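Local coordinates for protein response regulator receiver (Brucella melitensis biovar Abortus, PDB 4G97) that probably acts as the PhyR response regulator of a two-component system, joining a sigma-factor-like domain to a phosphorylatable receiver domain in signal transduction, at residues A[243-246]-A[247-251]; A[250-253]-A[254-258]; A[157-161]-A[162-166]; A[92-95]-A[96-99]; A[12-15]-A[16-19]. One frame throughout, in Å; residues are numbered along the deposited sequence.

Contact 1 of 5, residues A[243-246]-A[247-251]; sequences PDMV and KALIS
Four consecutive i to i+4 backbone hydrogen bonds tie P243-V246 to K247-S251, running from K247 N to P243 O, A248 N to D244 O, L249 N to M245 O and I250 N to V246 O, the last at 2.9 Å. They form the first turns of helix 243-265, the C-terminal helix of the CheY-like receiver fold, which follows the last strand of the parallel sheet. Three side-chain pairs line up along the helix, each with its members pointing the same way. D244 and K247 form an i to i+3 salt bridge, long and weak as a hydrogen bond, with NZ 3.5 Å from OD1 of D244. The lysine chain sets out with CG anti to its backbone N (chi1 175°) and then bends at chi3, which carries NZ back toward the first turn. Its aliphatic part packs on F99 of helix 94-104, so the ion pair sits where the receiver meets the sigma-like part of the chain. On another side of the helix, M245 and L249 touch lightly. There the leucine CG also lies 3.4 Å from M245 O, over the backbone of the preceding turn. V246 and I250 are buried toward helix 149-161, where M158 and V159 meet them. The isoleucine turns CG1 to the side of its backbone N, chi1 -67°, and its CD1 comes to rest 3.7 Å from V246 CG1.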
loop_
_atom_site.group_PDB
_atom_site.type_symbol
_atom_site.label_atom_id
_atom_site.label_comp_id
_atom_site.label_asym_id
_atom_site.label_seq_id
_atom_site.Cartn_x
_atom_site.Cartn_y
_atom_site.Cartn_z
ATOM N N PRO A 243 9.981 -8.843 0.048
ATOM C CA PRO A 243 10.628 -7.510 0.114
ATOM C C PRO A 243 10.190 -6.531 -0.992
ATOM O O PRO A 243 10.220 -5.328 -0.757
ATOM C CB PRO A 243 12.131 -7.829 0.052
ATOM C CG PRO A 243 12.212 -9.253 -0.468
ATOM C CD PRO A 243 10.983 -9.930 0.030
ATOM N N ASP A 244 9.739 -7.038 -2.169
ATOM C CA ASP A 244 9.196 -6.238 -3.272
ATOM C C ASP A 244 7.884 -5.519 -2.895
ATOM O O ASP A 244 7.597 -4.453 -3.453
ATOM C CB ASP A 244 8.973 -7.099 -4.530
ATOM C CG ASP A 244 10.231 -7.331 -5.347
ATOM O OD1 ASP A 244 11.330 -6.964 -4.869
ATOM O OD2 ASP A 244 10.114 -7.848 -6.476
ATOM N N MET A 245 7.097 -6.097 -1.960
ATOM C CA MET A 245 5.862 -5.487 -1.460
ATOM C C MET A 245 6.228 -4.201 -0.696
ATOM O O MET A 245 5.600 -3.168 -0.906
ATOM C CB MET A 245 5.059 -6.468 -0.577
ATOM C CG MET A 245 3.811 -5.840 0.019
ATOM S SD MET A 245 2.970 -6.899 1.215
ATOM C CE MET A 245 2.161 -8.028 0.112
ATOM N N VAL A 246 7.267 -4.276 0.145
ATOM C CA VAL A 246 7.816 -3.164 0.941
ATOM C C VAL A 246 8.368 -2.077 0.007
ATOM O O VAL A 246 8.008 -0.907 0.133
ATOM C CB VAL A 246 8.887 -3.670 1.938
ATOM C CG1 VAL A 246 9.605 -2.506 2.610
ATOM C CG2 VAL A 246 8.257 -4.586 2.988
ATOM N N LYS A 247 9.207 -2.481 -0.939
ATOM C CA LYS A 247 9.796 -1.609 -1.951
ATOM C C LYS A 247 8.701 -0.799 -2.688
ATOM O O LYS A 247 8.813 0.429 -2.816
ATOM C CB LYS A 247 10.591 -2.485 -2.929
ATOM C CG LYS A 247 11.183 -1.752 -4.122
ATOM C CD LYS A 247 12.207 -2.614 -4.850
ATOM C CE LYS A 247 11.645 -3.384 -6.017
ATOM N NZ LYS A 247 12.665 -4.288 -6.620
ATOM N N ALA A 248 7.641 -1.501 -3.146
ATOM C CA ALA A 248 6.521 -0.918 -3.875
ATOM C C ALA A 248 5.759 0.077 -3.048
ATOM O O ALA A 248 5.416 1.136 -3.561
ATOM C CB ALA A 248 5.576 -2.011 -4.353
ATOM N N LEU A 249 5.457 -0.264 -1.789
ATOM C CA LEU A 249 4.685 0.622 -0.936
ATOM C C LEU A 249 5.467 1.848 -0.476
ATOM O O LEU A 249 4.883 2.918 -0.401
ATOM C CB LEU A 249 3.997 -0.113 0.196
ATOM C CG LEU A 249 2.920 -1.109 -0.273
ATOM C CD1 LEU A 249 2.509 -2.013 0.860
ATOM C CD2 LEU A 249 1.713 -0.389 -0.885
ATOM N N ILE A 250 6.793 1.712 -0.258
ATOM C CA ILE A 250 7.633 2.874 0.055
ATOM C C ILE A 250 7.642 3.811 -1.150
ATOM O O ILE A 250 7.458 5.019 -0.984
ATOM C CB ILE A 250 9.075 2.516 0.521
ATOM C CG1 ILE A 250 9.023 1.803 1.872
ATOM C CG2 ILE A 250 9.937 3.805 0.633
ATOM C CD1 ILE A 250 10.331 1.126 2.249
ATOM N N SER A 251 7.818 3.249 -2.358
ATOM C CA SER A 251 7.814 4.002 -3.605
ATOM C C SER A 251 6.508 4.805 -3.762
ATOM O O SER A 251 6.564 6.001 -4.059
ATOM C CB SER A 251 8.006 3.070 -4.796
ATOM O OG SER A 251 7.945 3.816 -6.000
#

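Contact 2 of 5, residues A[250-253]-A[254-258]; sequences ISQA and LFFEE
Q252, one turn before F256 and side by side with it, has its amide gripped at both ends: OE1 bonds to NH1 of R96 and NE2 to A20 O, which fixes its rotation. The polar ends of S251 and E257 likewise have their partners outside this turn, S251 OG at the same R96 NH1 and E257 OE2 in a salt bridge with R186 NH2. Along the backbone, the amides of L254, F255, F256 and E257 donate to the carbonyls of I250, S251, Q252 and A253, with F255 N to S251 O the shortest at 2.9 Å. A bend at chi2 (-60°) folds the glutamine along the helix and puts Q252 NE2 3.6 Å from CE2 of F256, with amide and ring planes nearly perpendicular at 84°. CD2 of F256 sits 3.2 Å from Q252 O, and CD2 of F255 lies over the centre of one face of the F256 ring, 3.9 Å above the plane. Apolar packing takes up the side turned to the sheet. CG2 of I250 meets CD1 of L254 at 3.9 Å, and both residues, with A253, rest on M187 of strand 187-191. This is an amphipathic helix of the receiver alpha/beta fold, with one side on the parallel sheet and another on helix 94-104 of the sigma-like domain.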
loop_
_atom_site.group_PDB
_atom_site.type_symbol
_atom_site.label_atom_id
_atom_site.label_comp_id
_atom_site.label_asym_id
_atom_site.label_seq_id
_atom_site.Cartn_x
_atom_site.Cartn_y
_atom_site.Cartn_z
ATOM N N ILE A 250 6.793 1.712 -0.258
ATOM C CA ILE A 250 7.633 2.874 0.055
ATOM C C ILE A 250 7.642 3.811 -1.150
ATOM O O ILE A 250 7.458 5.019 -0.984
ATOM C CB ILE A 250 9.075 2.516 0.521
ATOM C CG1 ILE A 250 9.023 1.803 1.872
ATOM C CG2 ILE A 250 9.937 3.805 0.633
ATOM C CD1 ILE A 250 10.331 1.126 2.249
ATOM N N SER A 251 7.818 3.249 -2.358
ATOM C CA SER A 251 7.814 4.002 -3.605
ATOM C C SER A 251 6.508 4.805 -3.762
ATOM O O SER A 251 6.564 6.001 -4.059
ATOM C CB SER A 251 8.006 3.070 -4.796
ATOM O OG SER A 251 7.945 3.816 -6.000
ATOM N N GLN A 252 5.340 4.156 -3.577
ATOM C CA GLN A 252 4.052 4.855 -3.659
ATOM C C GLN A 252 3.955 5.965 -2.625
ATOM O O GLN A 252 3.529 7.068 -2.955
ATOM C CB GLN A 252 2.872 3.892 -3.472
ATOM C CG GLN A 252 2.655 2.938 -4.625
ATOM C CD GLN A 252 2.370 3.629 -5.924
ATOM O OE1 GLN A 252 3.214 3.662 -6.793
ATOM N NE2 GLN A 252 1.170 4.154 -6.107
ATOM N N ALA A 253 4.335 5.679 -1.375
ATOM C CA ALA A 253 4.249 6.658 -0.279
ATOM C C ALA A 253 5.056 7.933 -0.571
ATOM O O ALA A 253 4.590 9.026 -0.251
ATOM C CB ALA A 253 4.703 6.038 1.031
ATOM N N LEU A 254 6.260 7.779 -1.158
ATOM C CA LEU A 254 7.141 8.878 -1.529
ATOM C C LEU A 254 6.637 9.580 -2.792
ATOM O O LEU A 254 6.819 10.785 -2.910
ATOM C CB LEU A 254 8.568 8.387 -1.749
ATOM C CG LEU A 254 9.339 7.909 -0.522
ATOM C CD1 LEU A 254 10.640 7.265 -0.944
ATOM C CD2 LEU A 254 9.626 9.065 0.443
ATOM N N PHE A 255 6.005 8.827 -3.729
ATOM C CA PHE A 255 5.390 9.365 -4.946
ATOM C C PHE A 255 4.267 10.353 -4.565
ATOM O O PHE A 255 4.249 11.472 -5.092
ATOM C CB PHE A 255 4.858 8.229 -5.844
ATOM C CG PHE A 255 4.090 8.668 -7.068
ATOM C CD1 PHE A 255 4.758 9.090 -8.216
ATOM C CD2 PHE A 255 2.696 8.684 -7.067
ATOM C CE1 PHE A 255 4.044 9.527 -9.340
ATOM C CE2 PHE A 255 1.982 9.138 -8.185
ATOM C CZ PHE A 255 2.661 9.533 -9.323
ATOM N N PHE A 256 3.364 9.952 -3.624
ATOM C CA PHE A 256 2.275 10.819 -3.156
ATOM C C PHE A 256 2.752 11.911 -2.236
ATOM O O PHE A 256 2.181 12.995 -2.271
ATOM C CB PHE A 256 1.114 10.032 -2.524
ATOM C CG PHE A 256 0.362 9.234 -3.559
ATOM C CD1 PHE A 256 -0.435 9.870 -4.506
ATOM C CD2 PHE A 256 0.468 7.848 -3.604
ATOM C CE1 PHE A 256 -1.113 9.133 -5.482
ATOM C CE2 PHE A 256 -0.202 7.114 -4.585
ATOM C CZ PHE A 256 -0.982 7.765 -5.515
ATOM N N GLU A 257 3.814 11.650 -1.442
ATOM C CA GLU A 257 4.378 12.668 -0.543
ATOM C C GLU A 257 4.963 13.825 -1.331
ATOM O O GLU A 257 4.772 14.987 -0.958
ATOM C CB GLU A 257 5.410 12.084 0.441
ATOM C CG GLU A 257 5.874 13.051 1.522
ATOM C CD GLU A 257 4.816 13.666 2.420
ATOM O OE1 GLU A 257 3.678 13.145 2.457
ATOM O OE2 GLU A 257 5.130 14.677 3.089
ATOM N N GLU A 258 5.629 13.501 -2.438
ATOM C CA GLU A 258 6.208 14.486 -3.325
ATOM C C GLU A 258 5.109 15.311 -4.001
ATOM O O GLU A 258 5.198 16.552 -3.990
ATOM C CB GLU A 258 7.120 13.808 -4.339
ATOM C CG GLU A 258 7.567 14.725 -5.470
ATOM C CD GLU A 258 8.622 14.153 -6.389
ATOM O OE1 GLU A 258 9.391 13.274 -5.937
ATOM O OE2 GLU A 258 8.732 14.641 -7.536
#

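Contact 3 of 5, residues A[157-161]-A[162-166]; sequences QMVES and LGHEV
Residues 157-161 belong to helix 149-161, and the chain turns through L162-H164 into strand 165-170 by a Schellman motif, with G163 at positive phi (95°). At these backbone angles a CB would be jammed against L162 O, which calls for glycine. Two bonds fasten the turn to carbonyls of the last turn: H164 N to V159 O at 3.0 Å and G163 N to E160 O at 2.9 Å. The glycine N-H comes from well above the E160 carbonyl plane, whereas L162 N makes weak bonds to both M158 O and V159 O. S161 adds a side-chain bond, OG to M158 O at 2.7 Å; its OG sits over the backbone, flanked by N and C (chi1 82°), and folds back over the helix. M158 bends at chi2 and chi3 and its methyl closes on L162, with CE 3.4 Å from CG, closer than carbon atoms normally pack. V159 is the apolar centre of the turn. Its CG1 touches CB of H164 and, at 3.6 Å, CG2 of V166, and in both pairs the side chains cross at about a right angle. Both valines pack on L142 of strand 141-145, placing the contact in the beta-alpha-beta unit of strands 141-145 and 165-170. The H164 ring is held by its two nitrogens, NE2 at Q137 and ND1 at T140 N. On the outer side, one water donates to E160 OE2 (2.7 Å) and accepts from V166 N (2.9 Å). The turn is fixed chiefly by main-chain bonds and valine packing, with water linking E160 to the strand at its rim.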
loop_
_atom_site.group_PDB
_atom_site.type_symbol
_atom_site.label_atom_id
_atom_site.label_comp_id
_atom_site.label_asym_id
_atom_site.label_seq_id
_atom_site.Cartn_x
_atom_site.Cartn_y
_atom_site.Cartn_z
ATOM N N GLN A 157 17.334 -3.849 6.085
ATOM C CA GLN A 157 18.143 -4.292 4.953
ATOM C C GLN A 157 17.522 -3.877 3.614
ATOM O O GLN A 157 18.249 -3.393 2.749
ATOM C CB GLN A 157 18.358 -5.813 5.010
ATOM N N MET A 158 16.190 -4.049 3.442
ATOM C CA MET A 158 15.499 -3.670 2.189
ATOM C C MET A 158 15.527 -2.151 1.959
ATOM O O MET A 158 15.800 -1.693 0.857
ATOM C CB MET A 158 14.038 -4.173 2.168
ATOM C CG MET A 158 13.217 -3.658 0.945
ATOM S SD MET A 158 13.653 -4.454 -0.644
ATOM C CE MET A 158 14.010 -3.141 -1.581
ATOM N N VAL A 159 15.220 -1.399 2.994
ATOM C CA VAL A 159 15.192 0.070 3.010
ATOM C C VAL A 159 16.582 0.650 2.625
ATOM O O VAL A 159 16.667 1.535 1.759
ATOM C CB VAL A 159 14.675 0.457 4.422
ATOM C CG1 VAL A 159 15.243 1.749 4.940
ATOM C CG2 VAL A 159 13.149 0.459 4.443
ATOM N N GLU A 160 17.659 0.091 3.216
ATOM C CA GLU A 160 19.043 0.500 2.963
ATOM C C GLU A 160 19.463 0.192 1.538
ATOM O O GLU A 160 20.128 1.027 0.903
ATOM C CB GLU A 160 19.986 -0.172 3.963
ATOM C CG GLU A 160 19.839 0.396 5.362
ATOM C CD GLU A 160 20.654 -0.258 6.463
ATOM O OE1 GLU A 160 21.118 -1.408 6.293
ATOM O OE2 GLU A 160 20.762 0.366 7.540
ATOM N N SER A 161 19.021 -0.970 1.001
ATOM C CA SER A 161 19.329 -1.376 -0.367
ATOM C C SER A 161 18.762 -0.378 -1.365
ATOM O O SER A 161 19.319 -0.233 -2.450
ATOM C CB SER A 161 18.789 -2.775 -0.658
ATOM O OG SER A 161 17.409 -2.745 -0.988
ATOM N N LEU A 162 17.664 0.320 -0.986
ATOM C CA LEU A 162 16.993 1.345 -1.786
ATOM C C LEU A 162 17.638 2.734 -1.606
ATOM O O LEU A 162 17.223 3.682 -2.260
ATOM C CB LEU A 162 15.510 1.423 -1.397
ATOM C CG LEU A 162 14.611 0.247 -1.763
ATOM C CD1 LEU A 162 13.310 0.299 -0.982
ATOM C CD2 LEU A 162 14.329 0.214 -3.254
ATOM N N GLY A 163 18.594 2.847 -0.689
ATOM C CA GLY A 163 19.314 4.084 -0.402
ATOM C C GLY A 163 18.748 4.900 0.740
ATOM O O GLY A 163 19.145 6.045 0.926
ATOM N N HIS A 164 17.828 4.325 1.524
ATOM C CA HIS A 164 17.226 5.034 2.638
ATOM C C HIS A 164 18.045 4.879 3.893
ATOM O O HIS A 164 18.944 4.041 3.956
ATOM C CB HIS A 164 15.748 4.612 2.865
ATOM C CG HIS A 164 14.880 4.782 1.658
ATOM N ND1 HIS A 164 14.691 6.020 1.070
ATOM C CD2 HIS A 164 14.206 3.851 0.949
ATOM C CE1 HIS A 164 13.935 5.800 0.009
ATOM N NE2 HIS A 164 13.609 4.504 -0.096
ATOM N N GLU A 165 17.748 5.696 4.889
ATOM C CA GLU A 165 18.475 5.640 6.142
ATOM C C GLU A 165 17.534 5.288 7.291
ATOM O O GLU A 165 16.530 5.962 7.491
ATOM C CB GLU A 165 19.179 6.988 6.408
ATOM C CG GLU A 165 20.015 6.995 7.680
ATOM C CD GLU A 165 20.408 8.368 8.192
ATOM O OE1 GLU A 165 20.271 9.353 7.433
ATOM O OE2 GLU A 165 20.841 8.460 9.362
ATOM N N VAL A 166 17.882 4.253 8.061
ATOM C CA VAL A 166 17.109 3.883 9.233
ATOM C C VAL A 166 17.678 4.663 10.415
ATOM O O VAL A 166 18.816 4.408 10.834
ATOM C CB VAL A 166 17.070 2.358 9.493
ATOM C CG1 VAL A 166 16.323 2.050 10.792
ATOM C CG2 VAL A 166 16.430 1.632 8.322
HETATM O O HOH W 1 20.508 3.038 7.671
#

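Contact 4 of 5, residues A[92-95]-A[96-99]; sequences APLP and RQAF
The start of helix 94-104 in the sigma-like domain of PhyR is built here, with P93 at the N-cap position. Regular helical bonding begins at once: Q97 N to P93 O, A98 N to L94 O and F99 N to P95 O, each at 3.0 Å. P95, in the first turn where its missing N-H costs no helical bond, sets its ring against A130 of helix 120-135. The proline at the N-cap shares a flank with R96. Both side chains point the same way, and CD of R96 lies 4.0 Å from CD of P93. R96 stays extended from CG to NE, packs on F255 and carries its guanidinium past the proline to helix 243-265, where NH1 finds its partners S251 and Q252. Q97 instead runs back toward the start of the helix. With CG on the side of its backbone N (chi1 -67°), its straight chain passes P93 O at 3.4 Å from Q97 CG and ends in a weak hydrogen bond from Q97 NE2 to A92 O, 3.4 Å long. The L94 side chain crosses that of Q97 at a slant, its CD1 4.0 Å from Q97 NE2. P93 and P95 bring no N-H to this turn; among the side chains R96 and Q97 make its polar bonds, Q97 weakly within the turn and R96 outward to the receiver domain.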
loop_
_atom_site.group_PDB
_atom_site.type_symbol
_atom_site.label_atom_id
_atom_site.label_comp_id
_atom_site.label_asym_id
_atom_site.label_seq_id
_atom_site.Cartn_x
_atom_site.Cartn_y
_atom_site.Cartn_z
ATOM N N ALA A 92 -2.728 6.696 -9.754
ATOM C CA ALA A 92 -1.318 6.621 -10.155
ATOM C C ALA A 92 -1.188 6.047 -11.599
ATOM O O ALA A 92 -2.131 5.402 -12.068
ATOM C CB ALA A 92 -0.545 5.751 -9.158
ATOM N N PRO A 93 -0.053 6.253 -12.321
ATOM C CA PRO A 93 0.044 5.734 -13.706
ATOM C C PRO A 93 0.038 4.207 -13.883
ATOM O O PRO A 93 0.213 3.458 -12.913
ATOM C CB PRO A 93 1.344 6.361 -14.231
ATOM C CG PRO A 93 2.148 6.636 -13.021
ATOM C CD PRO A 93 1.156 7.024 -11.958
ATOM N N LEU A 94 -0.137 3.760 -15.151
ATOM C CA LEU A 94 -0.188 2.361 -15.592
ATOM C C LEU A 94 1.015 1.499 -15.190
ATOM O O LEU A 94 0.770 0.382 -14.737
ATOM C CB LEU A 94 -0.485 2.259 -17.101
ATOM C CG LEU A 94 -1.341 1.074 -17.561
ATOM C CD1 LEU A 94 -2.828 1.320 -17.276
ATOM C CD2 LEU A 94 -1.162 0.833 -19.053
ATOM N N PRO A 95 2.302 1.947 -15.284
ATOM C CA PRO A 95 3.408 1.079 -14.827
ATOM C C PRO A 95 3.372 0.868 -13.309
ATOM O O PRO A 95 3.727 -0.204 -12.837
ATOM C CB PRO A 95 4.671 1.839 -15.265
ATOM C CG PRO A 95 4.210 2.835 -16.257
ATOM C CD PRO A 95 2.833 3.221 -15.810
ATOM N N ARG A 96 2.905 1.878 -12.549
ATOM C CA ARG A 96 2.756 1.764 -11.090
ATOM C C ARG A 96 1.626 0.789 -10.750
ATOM O O ARG A 96 1.787 -0.008 -9.836
ATOM C CB ARG A 96 2.590 3.131 -10.417
ATOM C CG ARG A 96 3.909 3.881 -10.405
ATOM C CD ARG A 96 3.876 5.187 -9.652
ATOM N NE ARG A 96 5.224 5.762 -9.582
ATOM C CZ ARG A 96 6.106 5.520 -8.620
ATOM N NH1 ARG A 96 5.789 4.728 -7.598
ATOM N NH2 ARG A 96 7.309 6.085 -8.660
ATOM N N GLN A 97 0.546 0.767 -11.564
ATOM C CA GLN A 97 -0.558 -0.195 -11.418
ATOM C C GLN A 97 -0.035 -1.610 -11.662
ATOM O O GLN A 97 -0.362 -2.525 -10.910
ATOM C CB GLN A 97 -1.669 0.093 -12.433
ATOM C CG GLN A 97 -2.396 1.402 -12.200
ATOM C CD GLN A 97 -3.532 1.597 -13.161
ATOM O OE1 GLN A 97 -4.308 0.681 -13.436
ATOM N NE2 GLN A 97 -3.674 2.816 -13.657
ATOM N N ALA A 98 0.817 -1.774 -12.698
ATOM C CA ALA A 98 1.374 -3.061 -13.075
ATOM C C ALA A 98 2.250 -3.629 -11.965
ATOM O O ALA A 98 2.056 -4.776 -11.553
ATOM C CB ALA A 98 2.143 -2.930 -14.392
ATOM N N PHE A 99 3.170 -2.812 -11.428
ATOM C CA PHE A 99 4.063 -3.232 -10.348
ATOM C C PHE A 99 3.285 -3.550 -9.073
ATOM O O PHE A 99 3.591 -4.549 -8.398
ATOM C CB PHE A 99 5.140 -2.159 -10.088
ATOM C CG PHE A 99 6.386 -2.721 -9.444
ATOM C CD1 PHE A 99 7.440 -3.190 -10.221
ATOM C CD2 PHE A 99 6.506 -2.785 -8.061
ATOM C CE1 PHE A 99 8.580 -3.738 -9.622
ATOM C CE2 PHE A 99 7.650 -3.327 -7.464
ATOM C CZ PHE A 99 8.682 -3.791 -8.249
#

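Contact 5 of 5, residues A[12-15]-A[16-19]; sequences PYLR and RFSR
Y13 and R16 stack flat, one turn apart on helix 11-22, with the guanidinium and ring planes only 3° from parallel and their centres 4.1 Å apart. The cation-pi contact is off-centre, CZ of the arginine standing 33° from the ring normal. R16 NH2 lies over Y13 CG at 3.5 Å, while R16 NH1 lies 3.5 Å from Y13 CE1, so the group follows one side of the ring. R16 leaves CB on the side away from its backbone N, and a bend at chi3 brings the guanidinium round onto the ring face. A salt bridge from NH2 to E105 holds the stacked group from outside. R15 and R19 cross with their guanidinium planes 48° apart. Although these like charges are neighbours, NE of R15 stays 5.4 Å from NH2 of R19, and each has its own acceptor: R15 bonds to L226 O, and R19 pairs with D29 and E232. CG of R19 rests 3.2 Å from R15 O, in the same turn as the bond from R19 N to that carbonyl. On a third side, CD1 of L14 meets CD2 of F17 at 4.3 Å, next to Y57. The arrangement is an i to i+3 aromatic-arginine stack, a buried contact on helix 11-22 of the sigma2 region of PhyR.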
loop_
_atom_site.group_PDB
_atom_site.type_symbol
_atom_site.label_atom_id
_atom_site.label_comp_id
_atom_site.label_asym_id
_atom_site.label_seq_id
_atom_site.Cartn_x
_atom_site.Cartn_y
_atom_site.Cartn_z
ATOM N N PRO A 12 -11.468 -6.803 0.603
ATOM C CA PRO A 12 -10.386 -6.218 1.415
ATOM C C PRO A 12 -9.126 -5.907 0.605
ATOM O O PRO A 12 -8.663 -4.772 0.633
ATOM C CB PRO A 12 -10.120 -7.304 2.467
ATOM C CG PRO A 12 -11.470 -7.941 2.651
ATOM C CD PRO A 12 -11.983 -8.036 1.241
ATOM N N TYR A 13 -8.604 -6.897 -0.164
ATOM C CA TYR A 13 -7.391 -6.703 -0.956
ATOM C C TYR A 13 -7.562 -5.709 -2.090
ATOM O O TYR A 13 -6.577 -5.102 -2.524
ATOM C CB TYR A 13 -6.799 -8.042 -1.446
ATOM C CG TYR A 13 -6.211 -8.878 -0.329
ATOM C CD1 TYR A 13 -5.751 -8.286 0.847
ATOM C CD2 TYR A 13 -6.074 -10.257 -0.459
ATOM C CE1 TYR A 13 -5.224 -9.044 1.882
ATOM C CE2 TYR A 13 -5.536 -11.028 0.571
ATOM C CZ TYR A 13 -5.123 -10.415 1.744
ATOM O OH TYR A 13 -4.565 -11.143 2.764
ATOM N N LEU A 14 -8.789 -5.567 -2.604
ATOM C CA LEU A 14 -9.038 -4.594 -3.666
ATOM C C LEU A 14 -8.937 -3.178 -3.079
ATOM O O LEU A 14 -8.409 -2.292 -3.745
ATOM C CB LEU A 14 -10.380 -4.846 -4.365
ATOM C CG LEU A 14 -10.769 -3.853 -5.481
ATOM C CD1 LEU A 14 -9.917 -4.036 -6.719
ATOM C CD2 LEU A 14 -12.263 -3.961 -5.820
ATOM N N ARG A 15 -9.394 -2.980 -1.812
ATOM C CA ARG A 15 -9.238 -1.701 -1.092
ATOM C C ARG A 15 -7.738 -1.440 -0.874
ATOM O O ARG A 15 -7.310 -0.316 -1.057
ATOM C CB ARG A 15 -9.975 -1.717 0.269
ATOM C CG ARG A 15 -11.488 -1.662 0.110
ATOM C CD ARG A 15 -12.253 -1.506 1.407
ATOM N NE ARG A 15 -13.664 -1.823 1.176
ATOM C CZ ARG A 15 -14.216 -3.017 1.384
ATOM N NH1 ARG A 15 -13.510 -3.998 1.928
ATOM N NH2 ARG A 15 -15.487 -3.222 1.096
ATOM N N ARG A 16 -6.934 -2.475 -0.511
ATOM C CA ARG A 16 -5.491 -2.298 -0.331
ATOM C C ARG A 16 -4.882 -1.731 -1.628
ATOM O O ARG A 16 -4.185 -0.699 -1.604
ATOM C CB ARG A 16 -4.806 -3.623 0.045
ATOM C CG ARG A 16 -3.273 -3.464 0.182
ATOM C CD ARG A 16 -2.553 -4.775 0.438
ATOM N NE ARG A 16 -2.866 -5.752 -0.609
ATOM C CZ ARG A 16 -2.735 -7.065 -0.488
ATOM N NH1 ARG A 16 -2.248 -7.589 0.626
ATOM N NH2 ARG A 16 -3.089 -7.865 -1.481
ATOM N N PHE A 17 -5.214 -2.378 -2.764
ATOM C CA PHE A 17 -4.771 -1.964 -4.087
ATOM C C PHE A 17 -5.256 -0.531 -4.397
ATOM O O PHE A 17 -4.443 0.306 -4.783
ATOM C CB PHE A 17 -5.288 -2.959 -5.133
ATOM C CG PHE A 17 -4.986 -2.599 -6.569
ATOM C CD1 PHE A 17 -3.672 -2.580 -7.039
ATOM C CD2 PHE A 17 -6.015 -2.325 -7.467
ATOM C CE1 PHE A 17 -3.396 -2.245 -8.365
ATOM C CE2 PHE A 17 -5.733 -2.014 -8.800
ATOM C CZ PHE A 17 -4.423 -1.964 -9.233
ATOM N N SER A 18 -6.562 -0.243 -4.169
ATOM C CA SER A 18 -7.165 1.063 -4.441
ATOM C C SER A 18 -6.507 2.192 -3.631
ATOM O O SER A 18 -6.223 3.236 -4.197
ATOM C CB SER A 18 -8.657 1.020 -4.177
ATOM O OG SER A 18 -9.289 2.151 -4.754
ATOM N N ARG A 19 -6.248 1.966 -2.319
ATOM C CA ARG A 19 -5.569 2.923 -1.447
ATOM C C ARG A 19 -4.134 3.166 -1.916
ATOM O O ARG A 19 -3.719 4.320 -1.973
ATOM C CB ARG A 19 -5.582 2.436 0.003
ATOM C CG ARG A 19 -6.988 2.350 0.611
ATOM C CD ARG A 19 -6.914 1.750 1.986
ATOM N NE ARG A 19 -8.231 1.341 2.468
ATOM C CZ ARG A 19 -8.463 0.793 3.655
ATOM N NH1 ARG A 19 -7.469 0.604 4.515
ATOM N NH2 ARG A 19 -9.689 0.428 3.992
#

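How the contacts relate
Contacts 1 and 2 are successive turns of helix 243-265 and share I250 and S251, with their centres 11 Å apart. From this helix the receiver sheet is reached on one side, and contact 3, the more exposed end of the neighbouring helix, packs on it through M158, V159 and H164. Contact 4 lies on another side of this helix and joins it by polar bonds as well as packing. Contacts 4 and 5 are the buried ones, meeting at Q97 O and F17. Contact 5 sends its arginines to partners outside its two segments, acidic residues among them, contact 1 pairs charge locally, and contact 3 relies on main-chain capping, about 26 Å from contact 5 between centres.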